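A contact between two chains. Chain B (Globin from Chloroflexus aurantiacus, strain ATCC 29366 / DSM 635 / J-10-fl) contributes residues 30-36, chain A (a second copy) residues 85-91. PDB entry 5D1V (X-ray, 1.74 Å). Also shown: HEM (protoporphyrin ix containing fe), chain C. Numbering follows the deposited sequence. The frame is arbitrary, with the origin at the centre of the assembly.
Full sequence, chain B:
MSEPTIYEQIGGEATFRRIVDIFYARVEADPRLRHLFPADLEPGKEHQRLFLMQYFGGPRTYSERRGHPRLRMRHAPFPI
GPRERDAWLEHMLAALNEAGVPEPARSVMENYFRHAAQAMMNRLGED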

# COMPACT_ATOMS: atom_id res chain seq x y z
N ASP B 30 0.04 1.17 -2.66
CA ASP B 30 -0.08 1.54 -1.24
C ASP B 30 -1.01 2.74 -1.03
O ASP B 30 -0.62 3.88 -1.29
CB ASP B 30 1.30 1.86 -0.69
CG ASP B 30 1.28 2.15 0.79
OD1 ASP B 30 0.19 2.13 1.41
OD2 ASP B 30 2.36 2.40 1.34
N PRO B 31 -2.24 2.50 -0.54
CA PRO B 31 -3.12 3.66 -0.37
C PRO B 31 -2.63 4.68 0.66
O PRO B 31 -3.21 5.76 0.73
CB PRO B 31 -4.47 3.03 0.06
CG PRO B 31 -4.18 1.61 0.38
CD PRO B 31 -2.93 1.21 -0.32
N ARG B 32 -1.58 4.37 1.43
CA ARG B 32 -0.97 5.37 2.31
C ARG B 32 -0.27 6.46 1.50
O ARG B 32 -0.09 7.59 1.98
CB ARG B 32 0.03 4.73 3.27
CG ARG B 32 -0.59 3.69 4.20
CD ARG B 32 0.47 3.06 5.10
NE ARG B 32 1.37 2.21 4.32
CZ ARG B 32 2.44 1.60 4.80
NH1 ARG B 32 2.79 1.75 6.06
NH2 ARG B 32 3.17 0.84 3.99
N LEU B 33 0.11 6.13 0.27
CA LEU B 33 0.98 7.01 -0.51
C LEU B 33 0.48 7.42 -1.87
O LEU B 33 0.85 8.49 -2.34
CB LEU B 33 2.34 6.34 -0.71
CG LEU B 33 3.24 6.16 0.49
CD1 LEU B 33 4.51 5.43 0.05
CD2 LEU B 33 3.59 7.49 1.07
N ARG B 34 -0.34 6.58 -2.51
CA ARG B 34 -0.68 6.79 -3.92
C ARG B 34 -1.24 8.17 -4.17
O ARG B 34 -0.97 8.80 -5.20
CB ARG B 34 -1.70 5.74 -4.41
CG ARG B 34 -2.21 5.97 -5.87
CD ARG B 34 -1.08 5.71 -6.80
NE ARG B 34 -1.32 5.97 -8.23
CZ ARG B 34 -1.15 7.14 -8.85
NH1 ARG B 34 -0.83 8.23 -8.17
NH2 ARG B 34 -1.31 7.22 -10.15
N HIS B 35 -2.01 8.66 -3.20
CA HIS B 35 -2.73 9.91 -3.38
C HIS B 35 -1.79 11.11 -3.55
O HIS B 35 -2.19 12.14 -4.10
CB HIS B 35 -3.67 10.16 -2.20
CG HIS B 35 -2.96 10.35 -0.89
ND1 HIS B 35 -2.75 11.60 -0.34
CD2 HIS B 35 -2.45 9.46 -0.01
CE1 HIS B 35 -2.13 11.46 0.82
NE2 HIS B 35 -1.93 10.18 1.03
N LEU B 36 -0.56 10.98 -3.08
CA LEU B 36 0.40 12.08 -3.16
C LEU B 36 1.00 12.22 -4.53
O LEU B 36 1.50 13.27 -4.87
CB LEU B 36 1.53 11.89 -2.16
CG LEU B 36 1.13 11.89 -0.70
CD1 LEU B 36 2.31 11.45 0.15
CD2 LEU B 36 0.65 13.29 -0.29
CHA HEM C . -21.26 -2.30 5.64
CHB HEM C . -18.39 -4.92 2.72
CHC HEM C . -16.25 -0.81 1.20
CHD HEM C . -18.34 1.48 4.94
C1A HEM C . -20.71 -3.35 4.95
C2A HEM C . -21.21 -4.72 4.95
C3A HEM C . -20.42 -5.44 4.13
C4A HEM C . -19.40 -4.54 3.59
CMA HEM C . -20.46 -6.95 3.75
CAA HEM C . -22.44 -5.20 5.74
CBA HEM C . -23.60 -5.31 4.73
CGA HEM C . -24.88 -5.60 5.49
O1A HEM C . -25.37 -4.71 6.22
O2A HEM C . -25.43 -6.71 5.36
C1B HEM C . -17.57 -4.03 2.04
C2B HEM C . -16.63 -4.36 0.99
C3B HEM C . -16.06 -3.21 0.58
C4B HEM C . -16.60 -2.14 1.36
CMB HEM C . -16.36 -5.80 0.48
CAB HEM C . -14.99 -2.92 -0.49
CBB HEM C . -14.25 -3.94 -0.94
C1C HEM C . -16.60 0.18 2.09
C2C HEM C . -16.10 1.55 2.10
C3C HEM C . -16.71 2.16 3.15
C4C HEM C . -17.56 1.21 3.83
CMC HEM C . -15.11 2.13 1.04
CAC HEM C . -16.51 3.59 3.64
CBC HEM C . -15.32 4.10 3.39
C1D HEM C . -19.36 0.69 5.42
C2D HEM C . -20.34 1.05 6.43
C3D HEM C . -21.16 -0.00 6.61
C4D HEM C . -20.70 -1.06 5.72
CMD HEM C . -20.42 2.41 7.13
CAD HEM C . -22.36 -0.12 7.56
CBD HEM C . -21.87 -0.79 8.84
CGD HEM C . -22.99 -0.99 9.82
O1D HEM C . -22.66 -1.24 11.01
O2D HEM C . -24.18 -0.87 9.43
NA HEM C . -19.62 -3.29 4.10
NB HEM C . -17.53 -2.67 2.23
NC HEM C . -17.49 0.03 3.13
ND HEM C . -19.62 -0.60 5.02
FE HEM C . -18.53 -1.61 3.65
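Chain A (85-91) RDAWLEH

Chain A meets chain B as a helix laid against a turn. Residues 85-91 of chain A lie within a longer helix, with backbone bonds such as Glu A90 N to Asp A86 O at 2.9 Å. Chain B makes no regular strand or long helix here: its backbone turns after Asp B30, whose O accepts from Leu B33 N at 2.8 Å and from Arg B34 N at 3.0 Å. The nearest CA atoms are Pro B31 CA and Asp A86 CA, 5.2 Å apart, and from there the helix passes Leu A89 and Glu A90 across the same proline.

Pro B31 is the knob of the contact. Its CA-to-CB bond points toward the helix, and the ring fits against one turn of it: CB lies 3.5 Å from Asp A86 O, while CG sits 3.7 Å from Glu A90 N and 4.3 Å from Leu A89 CB. Beside it, Arg B32 packs its aliphatic stem on the carboxylate of Glu A90, CG to CD 3.7 Å. The charged end is engaged within its own chain, in a salt bridge from Arg B32 NE to Asp B30 OD1 at 3.1 Å; Arg B32 N also donates to that OD1, at 2.9 Å.

No direct hydrogen bond joins the stretches; two waters bridge them. Water 1 donates to Pro B31 O at 2.7 Å and to Asp A86 OD2 at 2.8 Å. Water 3 donates to the same Pro B31 O at 3.1 Å and to Glu A90 OE1 at 2.8 Å. Asp A86 is held from its own side too, OD1 accepting from Arg A85 NE at 3.0 Å. The rule to read here is a snug apolar knob, with a carbonyl beside it hydrated toward two acids.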

# COMPACT_ATOMS: atom_id res chain seq x y z
N ARG A 85 -12.33 5.34 0.05
CA ARG A 85 -11.86 4.12 -0.60
C ARG A 85 -10.48 3.77 -0.08
O ARG A 85 -10.20 2.61 0.31
CB ARG A 85 -11.82 4.31 -2.12
CG ARG A 85 -11.30 3.14 -2.96
CD ARG A 85 -10.80 3.64 -4.32
NE ARG A 85 -9.78 4.69 -4.16
CZ ARG A 85 -9.47 5.59 -5.09
NH1 ARG A 85 -10.06 5.59 -6.27
NH2 ARG A 85 -8.53 6.50 -4.84
N ASP A 86 -9.60 4.77 -0.13
CA ASP A 86 -8.21 4.60 0.25
C ASP A 86 -8.08 4.18 1.72
O ASP A 86 -7.30 3.30 2.06
CB ASP A 86 -7.41 5.89 0.03
CG ASP A 86 -7.14 6.19 -1.42
OD1 ASP A 86 -7.48 5.37 -2.28
OD2 ASP A 86 -6.57 7.28 -1.69
N ALA A 87 -8.87 4.80 2.59
CA ALA A 87 -8.83 4.45 4.01
C ALA A 87 -9.31 3.02 4.25
O ALA A 87 -8.66 2.25 4.94
CB ALA A 87 -9.64 5.46 4.84
N TRP A 88 -10.44 2.63 3.65
CA TRP A 88 -10.93 1.29 3.78
C TRP A 88 -9.90 0.24 3.33
O TRP A 88 -9.59 -0.74 4.03
CB TRP A 88 -12.22 1.16 2.98
CG TRP A 88 -13.00 -0.05 3.30
CD1 TRP A 88 -14.08 -0.12 4.13
CD2 TRP A 88 -12.78 -1.37 2.80
NE1 TRP A 88 -14.55 -1.40 4.17
CE2 TRP A 88 -13.78 -2.19 3.38
CE3 TRP A 88 -11.87 -1.94 1.91
CZ2 TRP A 88 -13.87 -3.56 3.11
CZ3 TRP A 88 -11.96 -3.31 1.65
CH2 TRP A 88 -12.95 -4.09 2.26
N LEU A 89 -9.33 0.47 2.15
CA LEU A 89 -8.40 -0.49 1.55
C LEU A 89 -7.13 -0.58 2.38
O LEU A 89 -6.60 -1.68 2.58
CB LEU A 89 -8.09 -0.07 0.12
CG LEU A 89 -7.56 -1.13 -0.82
CD1 LEU A 89 -8.54 -2.30 -0.93
CD2 LEU A 89 -7.36 -0.47 -2.15
N GLU A 90 -6.64 0.55 2.89
CA GLU A 90 -5.47 0.53 3.77
C GLU A 90 -5.68 -0.47 4.92
O GLU A 90 -4.82 -1.31 5.22
CB GLU A 90 -5.19 1.93 4.35
CG GLU A 90 -4.07 1.95 5.37
CD GLU A 90 -3.82 3.30 6.00
OE1 GLU A 90 -4.24 4.33 5.43
OE2 GLU A 90 -3.15 3.34 7.06
N HIS A 91 -6.83 -0.35 5.57
CA HIS A 91 -7.05 -1.14 6.76
C HIS A 91 -7.36 -2.59 6.44
O HIS A 91 -6.94 -3.47 7.18
CB HIS A 91 -8.16 -0.52 7.60
CG HIS A 91 -7.82 0.86 8.07
ND1 HIS A 91 -6.58 1.18 8.57
CD2 HIS A 91 -8.55 2.00 8.11
CE1 HIS A 91 -6.56 2.46 8.89
NE2 HIS A 91 -7.74 2.98 8.62
O HOH W 1 -3.77 6.86 -1.64
O HOH W 2 -17.17 -2.13 5.24
O HOH W 3 -5.25 5.51 3.10